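Local coordinates for protein SusD homolog (Bacteroides thetaiotaomicron, PDB 3SGH) that probably binds glycans at the cell surface as a SusD-like outer-membrane lipoprotein, helping to pass them to a partner transporter, at residues G78-Y83 / M113-S118; T108-M113 / H145-D150; Q120-Y125 / D138-V143; E134-N139 / K468-A473. All blocks are in the same frame, centred on the assembly; numbering follows the deposited sequence.

Contact 1. Residues G78-Y83 / M113-S118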
loop_
_atom_site.group_PDB
_atom_site.type_symbol
_atom_site.label_atom_id
_atom_site.label_comp_id
_atom_site.label_asym_id
_atom_site.label_seq_id
_atom_site.Cartn_x
_atom_site.Cartn_y
_atom_site.Cartn_z
ATOM N N GLY A 78 3.451 2.726 16.198
ATOM C CA GLY A 78 4.636 2.302 16.960
ATOM C C GLY A 78 5.726 1.727 16.086
ATOM O O GLY A 78 6.938 1.973 16.288
ATOM N N ARG A 79 5.297 0.963 15.085
ATOM C CA ARG A 79 6.236 0.294 14.228
ATOM C C ARG A 79 6.999 1.304 13.329
ATOM O O ARG A 79 8.249 1.265 13.234
ATOM C CB ARG A 79 5.486 -0.744 13.375
ATOM C CG ARG A 79 6.401 -1.625 12.477
ATOM C CD ARG A 79 7.427 -2.413 13.260
ATOM N NE ARG A 79 6.817 -3.352 14.175
ATOM C CZ ARG A 79 7.465 -4.243 14.907
ATOM N NH1 ARG A 79 8.785 -4.357 14.814
ATOM N NH2 ARG A 79 6.776 -5.035 15.703
ATOM N N LEU A 80 6.241 2.185 12.677
ATOM C CA LEU A 80 6.795 3.119 11.727
ATOM C C LEU A 80 7.606 4.207 12.450
ATOM O O LEU A 80 8.714 4.512 12.032
ATOM C CB LEU A 80 5.694 3.773 10.889
ATOM C CG LEU A 80 4.949 2.739 10.005
ATOM C CD1 LEU A 80 3.808 3.407 9.230
ATOM C CD2 LEU A 80 5.946 2.021 9.014
ATOM N N TYR A 81 7.043 4.800 13.510
ATOM C CA TYR A 81 7.832 5.691 14.345
ATOM C C TYR A 81 9.100 5.049 14.874
ATOM O O TYR A 81 10.140 5.681 14.896
ATOM C CB TYR A 81 7.031 6.233 15.524
ATOM C CG TYR A 81 6.578 7.644 15.329
ATOM C CD1 TYR A 81 5.578 7.970 14.440
ATOM C CD2 TYR A 81 7.137 8.649 16.104
ATOM C CE1 TYR A 81 5.181 9.306 14.267
ATOM C CE2 TYR A 81 6.750 9.950 15.973
ATOM C CZ TYR A 81 5.784 10.287 15.051
ATOM O OH TYR A 81 5.428 11.612 14.962
ATOM N N GLY A 82 9.029 3.794 15.291
ATOM C CA GLY A 82 10.196 3.112 15.805
ATOM C C GLY A 82 11.337 3.001 14.813
ATOM O O GLY A 82 12.527 3.118 15.181
ATOM N N TYR A 83 11.008 2.772 13.547
ATOM C CA TYR A 83 12.063 2.657 12.548
ATOM C C TYR A 83 12.648 4.036 12.158
ATOM O O TYR A 83 13.852 4.163 11.956
ATOM C CB TYR A 83 11.557 1.922 11.294
ATOM C CG TYR A 83 11.300 0.453 11.482
ATOM C CD1 TYR A 83 12.215 -0.359 12.146
ATOM C CD2 TYR A 83 10.180 -0.147 10.900
ATOM C CE1 TYR A 83 11.981 -1.696 12.313
ATOM C CE2 TYR A 83 9.950 -1.489 11.035
ATOM C CZ TYR A 83 10.841 -2.269 11.739
ATOM O OH TYR A 83 10.611 -3.618 11.868
HETATM N N MSE A 113 6.272 8.015 6.668
HETATM C CA MSE A 113 5.284 8.934 7.176
HETATM C C MSE A 113 4.131 9.161 6.195
HETATM O O MSE A 113 3.018 9.492 6.625
HETATM C CB MSE A 113 5.927 10.245 7.591
HETATM C CG MSE A 113 6.880 10.028 8.815
HETATM SE SE MSE A 113 5.944 9.341 10.379
HETATM C CE MSE A 113 6.942 7.734 10.673
ATOM N N GLN A 114 4.355 8.995 4.895
ATOM C CA GLN A 114 3.228 9.079 3.955
ATOM C C GLN A 114 2.283 7.903 4.172
ATOM O O GLN A 114 1.082 8.059 4.078
ATOM C CB GLN A 114 3.678 9.196 2.500
ATOM C CG GLN A 114 4.458 8.056 1.882
ATOM C CD GLN A 114 3.611 6.849 1.468
ATOM O OE1 GLN A 114 2.490 7.010 1.025
ATOM N NE2 GLN A 114 4.167 5.639 1.629
ATOM N N LEU A 115 2.847 6.739 4.512
ATOM C CA LEU A 115 2.050 5.607 4.928
ATOM C C LEU A 115 1.261 5.912 6.196
ATOM O O LEU A 115 0.059 5.672 6.248
ATOM C CB LEU A 115 2.898 4.359 5.130
ATOM C CG LEU A 115 2.198 3.087 5.624
ATOM C CD1 LEU A 115 0.998 2.758 4.784
ATOM C CD2 LEU A 115 3.225 1.927 5.679
ATOM N N LEU A 116 1.912 6.493 7.203
ATOM C CA LEU A 116 1.224 6.718 8.472
ATOM C C LEU A 116 0.144 7.797 8.280
ATOM O O LEU A 116 -0.959 7.696 8.827
ATOM C CB LEU A 116 2.235 7.064 9.579
ATOM C CG LEU A 116 1.650 7.159 10.997
ATOM C CD1 LEU A 116 0.891 5.852 11.380
ATOM C CD2 LEU A 116 2.748 7.544 12.060
ATOM N N ALA A 117 0.439 8.831 7.490
ATOM C CA ALA A 117 -0.561 9.877 7.177
ATOM C C ALA A 117 -1.760 9.290 6.429
ATOM O O ALA A 117 -2.904 9.694 6.694
ATOM C CB ALA A 117 0.044 11.037 6.344
ATOM N N SER A 118 -1.501 8.342 5.538
ATOM C CA SER A 118 -2.548 7.623 4.782
ATOM C C SER A 118 -3.375 6.665 5.658
ATOM O O SER A 118 -4.448 6.223 5.254
ATOM C CB SER A 118 -1.932 6.891 3.609
ATOM O OG SER A 118 -1.360 7.835 2.701
#
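Leu80 and Tyr81 of helix 75-84 meet Met113, Leu115 and Leu116 of helix 100-120. The short helical segments run nearly antiparallel, at 157°, with axes 10.2 Å apart.

The aliphatic contacts centre on Leu80. Its CD1 lies 3.9 Å from Leu115 CD2 and 4.0 Å from Leu116 CB, and the Leu80 and Leu115 side chains cross at about a right angle. Both leucines of helix 100-120 have CG anti to the backbone N. Met113, a selenomethionine, is bent at chi2 and chi3, and its methyl CE reaches the Leu80 backbone, 3.9 Å from Leu80 O, and also meets Leu80 CB.

The aromatic contacts belong to Tyr81. Leu116 CD2 sits at the ring edge, in the ring plane, 3.7 Å from Tyr81 CD1. Met113 SE approaches the same ring obliquely, 4.0 Å from Tyr81 CE1. This is a Met-aromatic contact, with the selenium 47° off the ring normal. Trp77 stacks on Tyr81 from within the same helix, and the tyrosine also touches Pro124 and Met128 in the loop that follows helix 100-120.

No hydrogen bond joins the two segments. Their contact therefore rests on shape and dispersion between largely buried, mostly apolar groups, as expected for packed helices in an alpha-alpha superhelix.

Contact 2. Residues T108-M113 / H145-D150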
loop_
_atom_site.group_PDB
_atom_site.type_symbol
_atom_site.label_atom_id
_atom_site.label_comp_id
_atom_site.label_asym_id
_atom_site.label_seq_id
_atom_site.Cartn_x
_atom_site.Cartn_y
_atom_site.Cartn_z
ATOM N N THR A 108 13.393 8.098 3.115
ATOM C CA THR A 108 12.926 6.999 3.924
ATOM C C THR A 108 11.902 7.458 4.976
ATOM O O THR A 108 10.875 6.774 5.169
ATOM C CB THR A 108 14.107 6.204 4.531
ATOM O OG1 THR A 108 15.024 5.810 3.490
ATOM C CG2 THR A 108 13.593 4.940 5.230
ATOM N N ARG A 109 12.163 8.597 5.608
ATOM C CA ARG A 109 11.191 9.245 6.495
ATOM C C ARG A 109 9.912 9.576 5.774
ATOM O O ARG A 109 8.856 9.246 6.244
ATOM C CB ARG A 109 11.779 10.526 7.055
ATOM C CG ARG A 109 10.930 11.240 8.098
ATOM C CD ARG A 109 11.597 12.481 8.505
ATOM N NE ARG A 109 10.812 13.232 9.483
ATOM C CZ ARG A 109 10.849 14.543 9.648
ATOM N NH1 ARG A 109 11.548 15.333 8.820
ATOM N NH2 ARG A 109 10.108 15.064 10.612
ATOM N N VAL A 110 10.015 10.219 4.602
ATOM C CA VAL A 110 8.826 10.508 3.828
ATOM C C VAL A 110 8.086 9.191 3.516
ATOM O O VAL A 110 6.871 9.158 3.627
ATOM C CB VAL A 110 9.110 11.308 2.538
ATOM C CG1 VAL A 110 7.845 11.279 1.584
ATOM C CG2 VAL A 110 9.593 12.784 2.837
ATOM N N TYR A 111 8.775 8.117 3.125
ATOM C CA TYR A 111 8.100 6.839 2.749
ATOM C C TYR A 111 7.252 6.325 3.922
ATOM O O TYR A 111 6.064 5.954 3.779
ATOM C CB TYR A 111 9.084 5.728 2.296
ATOM C CG TYR A 111 8.314 4.642 1.582
ATOM C CD1 TYR A 111 7.746 3.548 2.281
ATOM C CD2 TYR A 111 8.080 4.741 0.219
ATOM C CE1 TYR A 111 6.985 2.592 1.588
ATOM C CE2 TYR A 111 7.344 3.795 -0.458
ATOM C CZ TYR A 111 6.807 2.727 0.227
ATOM O OH TYR A 111 6.036 1.823 -0.476
ATOM N N GLY A 112 7.844 6.369 5.095
ATOM C CA GLY A 112 7.217 5.843 6.273
ATOM C C GLY A 112 6.063 6.704 6.717
ATOM O O GLY A 112 5.021 6.200 7.137
HETATM N N MSE A 113 6.272 8.015 6.668
HETATM C CA MSE A 113 5.284 8.934 7.176
HETATM C C MSE A 113 4.131 9.161 6.195
HETATM O O MSE A 113 3.018 9.492 6.625
HETATM C CB MSE A 113 5.927 10.245 7.591
HETATM C CG MSE A 113 6.880 10.028 8.815
HETATM SE SE MSE A 113 5.944 9.341 10.379
HETATM C CE MSE A 113 6.942 7.734 10.673
ATOM N N HIS A 145 2.170 18.611 2.234
ATOM C CA HIS A 145 3.035 19.641 1.591
ATOM C C HIS A 145 4.481 19.610 2.101
ATOM O O HIS A 145 5.440 19.654 1.289
ATOM C CB HIS A 145 2.435 21.026 1.736
ATOM C CG HIS A 145 1.240 21.261 0.861
ATOM N ND1 HIS A 145 0.962 22.487 0.300
ATOM C CD2 HIS A 145 0.237 20.443 0.480
ATOM C CE1 HIS A 145 -0.158 22.406 -0.398
ATOM N NE2 HIS A 145 -0.623 21.177 -0.301
ATOM N N ALA A 146 4.650 19.482 3.422
ATOM C CA ALA A 146 5.970 19.334 4.021
ATOM C C ALA A 146 6.725 18.130 3.470
ATOM O O ALA A 146 7.912 18.253 3.201
ATOM C CB ALA A 146 5.893 19.227 5.544
HETATM N N MSE A 147 6.032 16.988 3.323
HETATM C CA MSE A 147 6.652 15.771 2.799
HETATM C C MSE A 147 7.053 15.953 1.337
HETATM O O MSE A 147 8.145 15.512 0.959
HETATM C CB MSE A 147 5.784 14.510 3.010
HETATM C CG MSE A 147 5.621 14.132 4.432
HETATM SE SE MSE A 147 4.711 12.448 4.659
HETATM C CE MSE A 147 2.987 13.079 4.013
ATOM N N PHE A 148 6.224 16.594 0.511
ATOM C CA PHE A 148 6.630 16.931 -0.875
ATOM C C PHE A 148 7.910 17.799 -0.879
ATOM O O PHE A 148 8.834 17.553 -1.655
ATOM C CB PHE A 148 5.510 17.648 -1.661
ATOM C CG PHE A 148 4.443 16.727 -2.233
ATOM C CD1 PHE A 148 4.747 15.887 -3.285
ATOM C CD2 PHE A 148 3.145 16.704 -1.705
ATOM C CE1 PHE A 148 3.822 15.036 -3.824
ATOM C CE2 PHE A 148 2.193 15.870 -2.252
ATOM C CZ PHE A 148 2.527 15.026 -3.319
ATOM N N ASP A 149 7.948 18.796 0.005
ATOM C CA ASP A 149 9.142 19.642 0.131
ATOM C C ASP A 149 10.416 18.850 0.467
ATOM O O ASP A 149 11.472 19.071 -0.144
ATOM C CB ASP A 149 8.914 20.784 1.134
ATOM C CG ASP A 149 7.829 21.766 0.675
ATOM O OD1 ASP A 149 7.481 21.785 -0.519
ATOM O OD2 ASP A 149 7.316 22.516 1.543
ATOM N N ASP A 150 10.332 17.933 1.429
ATOM C CA ASP A 150 11.508 17.194 1.845
ATOM C C ASP A 150 11.904 16.223 0.726
ATOM O O ASP A 150 13.085 16.009 0.438
ATOM C CB ASP A 150 11.227 16.460 3.145
ATOM C CG ASP A 150 11.234 17.402 4.367
ATOM O OD1 ASP A 150 11.794 18.516 4.282
ATOM O OD2 ASP A 150 10.708 17.001 5.417
HETATM O O HOH W 1 11.754 13.869 5.802
#
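Val110 and Met147 have the nearest CA atoms across segments 108-113 and 145-150, 5.8 Å apart, and these two segments run nearly antiparallel at 153° with their axes 9.8 Å apart. Val110 points toward the other helix and splits its two methyls. CG1 lies 4.1 Å from Met147 CB. CG2 lies 3.6 Å from Met147 O and also touches Asp150 CB. Met147 is a selenomethionine. Its chain is extended at chi2 (-173°), which carries SE across to the backbone of the facing helix. There SE is 3.7 Å from Met113 C and also meets Met113 CB. Met195 of helix 181-198 touches both Val110 and Met147, so a third helix packs against this pair.

Antiparallel helices packed in this way are the building element of the alpha-alpha superhelix, and the SusD family belongs to the TPR clan.

At one margin the contact becomes polar. Arg109 is extended from CG to NE and brings NH1 to 3.9 Å from Asp150 OD2. This is a long salt bridge. The oxygen lies well out of the guanidinium plane, so the pair interacts through charge alone, with no N-H aimed at the carboxylate. A water joins Arg109 NH1 to Asp150 OD2 through two weak bonds. The stronger partners lie elsewhere: Arg109 NE bonds to Tyr85 OH, and Asp150 OD2 to Tyr125 OH. The guanidinium also makes cation-pi contacts with Tyr125 and Phe88.

Contact 3. Residues Q120-Y125 / D138-V143; sequences QGPIPY and DNEQTV
Glu140 reaches back from the first turn of helix 140-162 to Gly121 and Pro122. Its CB leads to CG, which packs 3.4 Å from Gly121 C. CD lies 3.5 Å from Gly121 CA. At the tip, OE2 is 3.6 Å from Pro122 CD, while OE1 touches Gly121 CA and accepts from Trp490 N. Gly121 has positive phi (96°) where the chain leaves helix 100-120.

One direct hydrogen bond joins the segments, Asp138 N to Ile123 O at 2.9 Å. The donor stands above the carbonyl plane. Asp138 OD2 approaches Tyr125 CB, and OD1 bonds to Thr126 OG1 and, through a water, to Tyr125 N. Val143 CG2, anti to the backbone N, touches both Ile123 CD1 and Tyr125 CB, 3.6 Å from the latter.

Asn139 is the N-cap of helix 140-162: its OD1 accepts from both Thr142 N and Thr142 OG1. Gln120 NE2 holds Pro122 O in a nearly straight bond.

The contact closes the connection between helices 100-120 and 140-162. Ile123 rests on Met113 and Leu116 of the first helix, and Pro124 on Trp77 and Tyr81 of helix 75-84.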
loop_
_atom_site.group_PDB
_atom_site.type_symbol
_atom_site.label_atom_id
_atom_site.label_comp_id
_atom_site.label_asym_id
_atom_site.label_seq_id
_atom_site.Cartn_x
_atom_site.Cartn_y
_atom_site.Cartn_z
ATOM N N GLN A 120 -3.792 7.399 9.487
ATOM C CA GLN A 120 -4.457 8.095 10.578
ATOM C C GLN A 120 -4.767 9.558 10.324
ATOM O O GLN A 120 -5.587 10.136 11.017
ATOM C CB GLN A 120 -3.645 7.989 11.882
ATOM C CG GLN A 120 -2.366 8.735 11.918
ATOM C CD GLN A 120 -1.784 8.733 13.315
ATOM O OE1 GLN A 120 -1.535 7.679 13.868
ATOM N NE2 GLN A 120 -1.642 9.909 13.914
ATOM N N GLY A 121 -4.134 10.150 9.325
ATOM C CA GLY A 121 -4.345 11.560 9.022
ATOM C C GLY A 121 -3.281 12.441 9.651
ATOM O O GLY A 121 -2.082 12.232 9.395
ATOM N N PRO A 122 -3.692 13.418 10.497
ATOM C CA PRO A 122 -2.658 14.255 11.113
ATOM C C PRO A 122 -1.574 13.431 11.828
ATOM O O PRO A 122 -1.871 12.452 12.494
ATOM C CB PRO A 122 -3.442 15.079 12.144
ATOM C CG PRO A 122 -4.787 15.173 11.628
ATOM C CD PRO A 122 -5.042 13.833 10.922
ATOM N N ILE A 123 -0.331 13.875 11.698
ATOM C CA ILE A 123 0.776 13.337 12.466
ATOM C C ILE A 123 1.701 14.487 12.810
ATOM O O ILE A 123 1.745 15.469 12.097
ATOM C CB ILE A 123 1.576 12.304 11.639
ATOM C CG1 ILE A 123 2.107 12.917 10.336
ATOM C CG2 ILE A 123 0.769 10.972 11.385
ATOM C CD1 ILE A 123 3.109 12.029 9.564
ATOM N N PRO A 124 2.537 14.332 13.840
ATOM C CA PRO A 124 3.641 15.279 14.000
ATOM C C PRO A 124 4.678 15.074 12.901
ATOM O O PRO A 124 4.986 13.917 12.537
ATOM C CB PRO A 124 4.237 14.923 15.380
ATOM C CG PRO A 124 3.363 13.896 15.974
ATOM C CD PRO A 124 2.533 13.286 14.870
ATOM N N TYR A 125 5.213 16.163 12.374
ATOM C CA TYR A 125 6.196 16.078 11.310
ATOM C C TYR A 125 7.069 17.343 11.316
ATOM O O TYR A 125 8.211 17.280 11.797
ATOM C CB TYR A 125 5.517 15.768 9.953
ATOM C CG TYR A 125 6.491 15.510 8.818
ATOM C CD1 TYR A 125 6.950 14.231 8.546
ATOM C CD2 TYR A 125 6.977 16.564 8.047
ATOM C CE1 TYR A 125 7.867 13.983 7.525
ATOM C CE2 TYR A 125 7.922 16.315 7.010
ATOM C CZ TYR A 125 8.353 15.014 6.781
ATOM O OH TYR A 125 9.270 14.750 5.805
ATOM N N ASP A 138 0.913 18.201 12.735
ATOM C CA ASP A 138 0.565 18.918 11.487
ATOM C C ASP A 138 -0.846 18.464 11.041
ATOM O O ASP A 138 -1.189 17.270 11.135
ATOM C CB ASP A 138 1.512 18.547 10.348
ATOM C CG ASP A 138 2.948 19.051 10.551
ATOM O OD1 ASP A 138 3.181 19.920 11.391
ATOM O OD2 ASP A 138 3.841 18.529 9.845
ATOM N N ASN A 139 -1.658 19.377 10.518
ATOM C CA ASN A 139 -2.857 18.906 9.841
ATOM C C ASN A 139 -2.445 18.241 8.530
ATOM O O ASN A 139 -1.276 18.287 8.142
ATOM C CB ASN A 139 -3.903 20.007 9.692
ATOM C CG ASN A 139 -3.508 21.106 8.733
ATOM O OD1 ASN A 139 -2.605 20.972 7.937
ATOM N ND2 ASN A 139 -4.197 22.205 8.823
ATOM N N GLU A 140 -3.374 17.550 7.889
ATOM C CA GLU A 140 -3.014 16.734 6.756
ATOM C C GLU A 140 -2.491 17.586 5.597
ATOM O O GLU A 140 -1.471 17.260 5.017
ATOM C CB GLU A 140 -4.173 15.850 6.348
ATOM C CG GLU A 140 -4.480 14.754 7.403
ATOM C CD GLU A 140 -5.834 14.114 7.169
ATOM O OE1 GLU A 140 -5.878 13.227 6.294
ATOM O OE2 GLU A 140 -6.848 14.495 7.834
ATOM N N GLN A 141 -3.119 18.716 5.291
ATOM C CA GLN A 141 -2.536 19.560 4.246
ATOM C C GLN A 141 -1.063 19.879 4.537
ATOM O O GLN A 141 -0.203 19.800 3.642
ATOM C CB GLN A 141 -3.348 20.852 4.007
ATOM C CG GLN A 141 -2.752 21.668 2.905
ATOM C CD GLN A 141 -3.330 23.052 2.856
ATOM O OE1 GLN A 141 -3.407 23.739 3.881
ATOM N NE2 GLN A 141 -3.736 23.479 1.675
ATOM N N THR A 142 -0.762 20.207 5.785
ATOM C CA THR A 142 0.569 20.681 6.132
ATOM C C THR A 142 1.577 19.575 6.000
ATOM O O THR A 142 2.656 19.780 5.442
ATOM C CB THR A 142 0.574 21.270 7.579
ATOM O OG1 THR A 142 -0.236 22.467 7.579
ATOM C CG2 THR A 142 1.978 21.616 8.027
ATOM N N VAL A 143 1.237 18.389 6.501
ATOM C CA VAL A 143 2.200 17.266 6.419
ATOM C C VAL A 143 2.389 16.798 4.978
ATOM O O VAL A 143 3.497 16.539 4.583
ATOM C CB VAL A 143 1.900 16.083 7.387
ATOM C CG1 VAL A 143 0.586 15.363 7.075
ATOM C CG2 VAL A 143 3.064 15.132 7.389
HETATM O O HOH W 2 4.377 18.772 13.403
#

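Contact 4. Residues E134-N139 / K468-A473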
loop_
_atom_site.group_PDB
_atom_site.type_symbol
_atom_site.label_atom_id
_atom_site.label_comp_id
_atom_site.label_asym_id
_atom_site.label_seq_id
_atom_site.Cartn_x
_atom_site.Cartn_y
_atom_site.Cartn_z
ATOM N N GLU A 134 6.556 15.536 23.110
ATOM C CA GLU A 134 5.371 16.359 23.016
ATOM C C GLU A 134 5.401 17.230 21.772
ATOM O O GLU A 134 5.414 18.442 21.874
ATOM C CB GLU A 134 5.169 17.186 24.296
ATOM C CG GLU A 134 4.931 16.270 25.495
ATOM C CD GLU A 134 4.614 16.982 26.799
ATOM O OE1 GLU A 134 4.526 18.246 26.823
ATOM O OE2 GLU A 134 4.448 16.247 27.808
ATOM N N ALA A 135 5.397 16.624 20.589
ATOM C CA ALA A 135 5.404 17.416 19.363
ATOM C C ALA A 135 3.985 17.732 18.936
ATOM O O ALA A 135 3.141 16.845 18.884
ATOM C CB ALA A 135 6.109 16.668 18.216
ATOM N N PRO A 136 3.730 18.981 18.555
ATOM C CA PRO A 136 2.468 19.289 17.890
ATOM C C PRO A 136 2.242 18.538 16.592
ATOM O O PRO A 136 3.202 18.141 15.873
ATOM C CB PRO A 136 2.568 20.806 17.623
ATOM C CG PRO A 136 3.474 21.292 18.674
ATOM C CD PRO A 136 4.515 20.199 18.810
ATOM N N TYR A 137 0.966 18.316 16.302
ATOM C CA TYR A 137 0.570 17.623 15.076
ATOM C C TYR A 137 0.487 18.621 13.930
ATOM O O TYR A 137 0.061 19.738 14.124
ATOM C CB TYR A 137 -0.789 16.917 15.238
ATOM C CG TYR A 137 -0.726 15.572 15.972
ATOM C CD1 TYR A 137 -0.087 15.446 17.218
ATOM C CD2 TYR A 137 -1.282 14.418 15.410
ATOM C CE1 TYR A 137 -0.033 14.211 17.881
ATOM C CE2 TYR A 137 -1.222 13.197 16.075
ATOM C CZ TYR A 137 -0.600 13.112 17.326
ATOM O OH TYR A 137 -0.522 11.911 18.001
ATOM N N ASP A 138 0.913 18.201 12.735
ATOM C CA ASP A 138 0.565 18.918 11.487
ATOM C C ASP A 138 -0.846 18.464 11.041
ATOM O O ASP A 138 -1.189 17.270 11.135
ATOM C CB ASP A 138 1.512 18.547 10.348
ATOM C CG ASP A 138 2.948 19.051 10.551
ATOM O OD1 ASP A 138 3.181 19.920 11.391
ATOM O OD2 ASP A 138 3.841 18.529 9.845
ATOM N N ASN A 139 -1.658 19.377 10.518
ATOM C CA ASN A 139 -2.857 18.906 9.841
ATOM C C ASN A 139 -2.445 18.241 8.530
ATOM O O ASN A 139 -1.276 18.287 8.142
ATOM C CB ASN A 139 -3.903 20.007 9.692
ATOM C CG ASN A 139 -3.508 21.106 8.733
ATOM O OD1 ASN A 139 -2.605 20.972 7.937
ATOM N ND2 ASN A 139 -4.197 22.205 8.823
ATOM N N LYS A 468 -0.919 14.584 25.320
ATOM C CA LYS A 468 -2.350 14.806 25.418
ATOM C C LYS A 468 -2.900 16.096 24.773
ATOM O O LYS A 468 -3.856 16.044 24.008
ATOM C CB LYS A 468 -2.770 14.815 26.879
ATOM C CG LYS A 468 -4.300 14.813 27.101
ATOM C CD LYS A 468 -4.584 14.853 28.617
ATOM C CE LYS A 468 -6.022 15.151 28.889
ATOM N NZ LYS A 468 -6.870 14.090 28.286
ATOM N N ALA A 469 -2.330 17.232 25.131
ATOM C CA ALA A 469 -2.780 18.515 24.592
ATOM C C ALA A 469 -2.654 18.523 23.059
ATOM O O ALA A 469 -3.587 18.934 22.353
ATOM C CB ALA A 469 -1.974 19.736 25.281
ATOM N N ASN A 470 -1.553 18.007 22.512
ATOM C CA ASN A 470 -1.377 18.093 21.068
ATOM C C ASN A 470 -2.273 17.116 20.307
ATOM O O ASN A 470 -2.824 17.449 19.270
ATOM C CB ASN A 470 0.101 17.897 20.686
ATOM C CG ASN A 470 0.980 19.061 21.138
ATOM O OD1 ASN A 470 0.541 20.190 21.125
ATOM N ND2 ASN A 470 2.217 18.784 21.542
ATOM N N VAL A 471 -2.431 15.903 20.829
ATOM C CA VAL A 471 -3.321 14.946 20.160
ATOM C C VAL A 471 -4.786 15.421 20.238
ATOM O O VAL A 471 -5.531 15.274 19.308
ATOM C CB VAL A 471 -3.106 13.477 20.606
ATOM C CG1 VAL A 471 -3.720 13.172 21.909
ATOM C CG2 VAL A 471 -3.636 12.532 19.469
ATOM N N GLU A 472 -5.191 16.025 21.345
ATOM C CA GLU A 472 -6.561 16.562 21.438
ATOM C C GLU A 472 -6.815 17.689 20.429
ATOM O O GLU A 472 -7.906 17.795 19.856
ATOM C CB GLU A 472 -6.864 16.998 22.881
ATOM C CG GLU A 472 -6.929 15.812 23.809
ATOM C CD GLU A 472 -7.360 16.114 25.249
ATOM O OE1 GLU A 472 -7.182 17.243 25.756
ATOM O OE2 GLU A 472 -7.869 15.162 25.872
ATOM N N ALA A 473 -5.803 18.525 20.203
ATOM C CA ALA A 473 -5.850 19.540 19.151
ATOM C C ALA A 473 -5.938 18.915 17.773
ATOM O O ALA A 473 -6.671 19.422 16.896
ATOM C CB ALA A 473 -4.659 20.475 19.252
HETATM O O HOH W 3 4.409 20.650 22.780
HETATM O O HOH W 4 -1.280 19.189 17.832
#
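Asn470 and Pro136 lie side by side and point the same way, and so do Val471 and Tyr137. These two pairs bring the loop before helix 140-162 against helix 468-477.

In the first pair the Asn470 amide lies beside the Pro136 backbone and ring. Its CG is 3.6 Å from Pro136 CA, and ND2 is 3.8 Å from Pro136 CD. CG stands anti to the carbonyl carbon (chi1 -69°), which sets it against Pro136 CA. ND2 comes within 3.2 Å of Glu134 O. A water also spans these two atoms, donating to Glu134 O and accepting from ND2. The amide has a further partner in Asn467 OD1, to which ND2 donates.

In the second pair the Tyr137 ring presents one face to Val471 CA. Its outer end rests on the valine side chain, where CG2 lies 3.5 Å from Tyr137 OH and 3.8 Å from Tyr137 CZ. CG2, anti to the backbone N, is the branch that meets the phenol end. The hydroxyl is hydrogen-bonded to Glu463 OE1, and Phe459 meets the ring edge-to-face.

A second water connects the backbones. It accepts from Tyr137 N at 2.9 Å and donates to Asn470 O at 2.7 Å. Water thus carries much of the polar linkage across this partly buried contact.

The joined parts are 329 residues apart in sequence. Helix 468-477, near the C-terminal end of the chain, here packs on the connection between helices 100-120 and 140-162, and Asn139, the N-cap of the latter, touches Met477.

Contacts 1 and 2 use successive parts of helix 100-120 and share Met113; their centres are 11 Å apart. Contact 3 is nested inside the loop that contact 2 closes. The two meet where Met147 CG packs 3.7 Å from Tyr125 CZ. Contact 3 also reaches contact 1, with Ile123 CD1 3.9 Å from Met113 CB. Contacts 3 and 4 share Asp138 and Asn139, and Pro124 CB packs 3.4 Å from Pro136 O. Contact 4 touches neither contact 1 nor contact 2, whose centres are about 16 and 19 Å from its own. All four lie on the same side of the chain's centre.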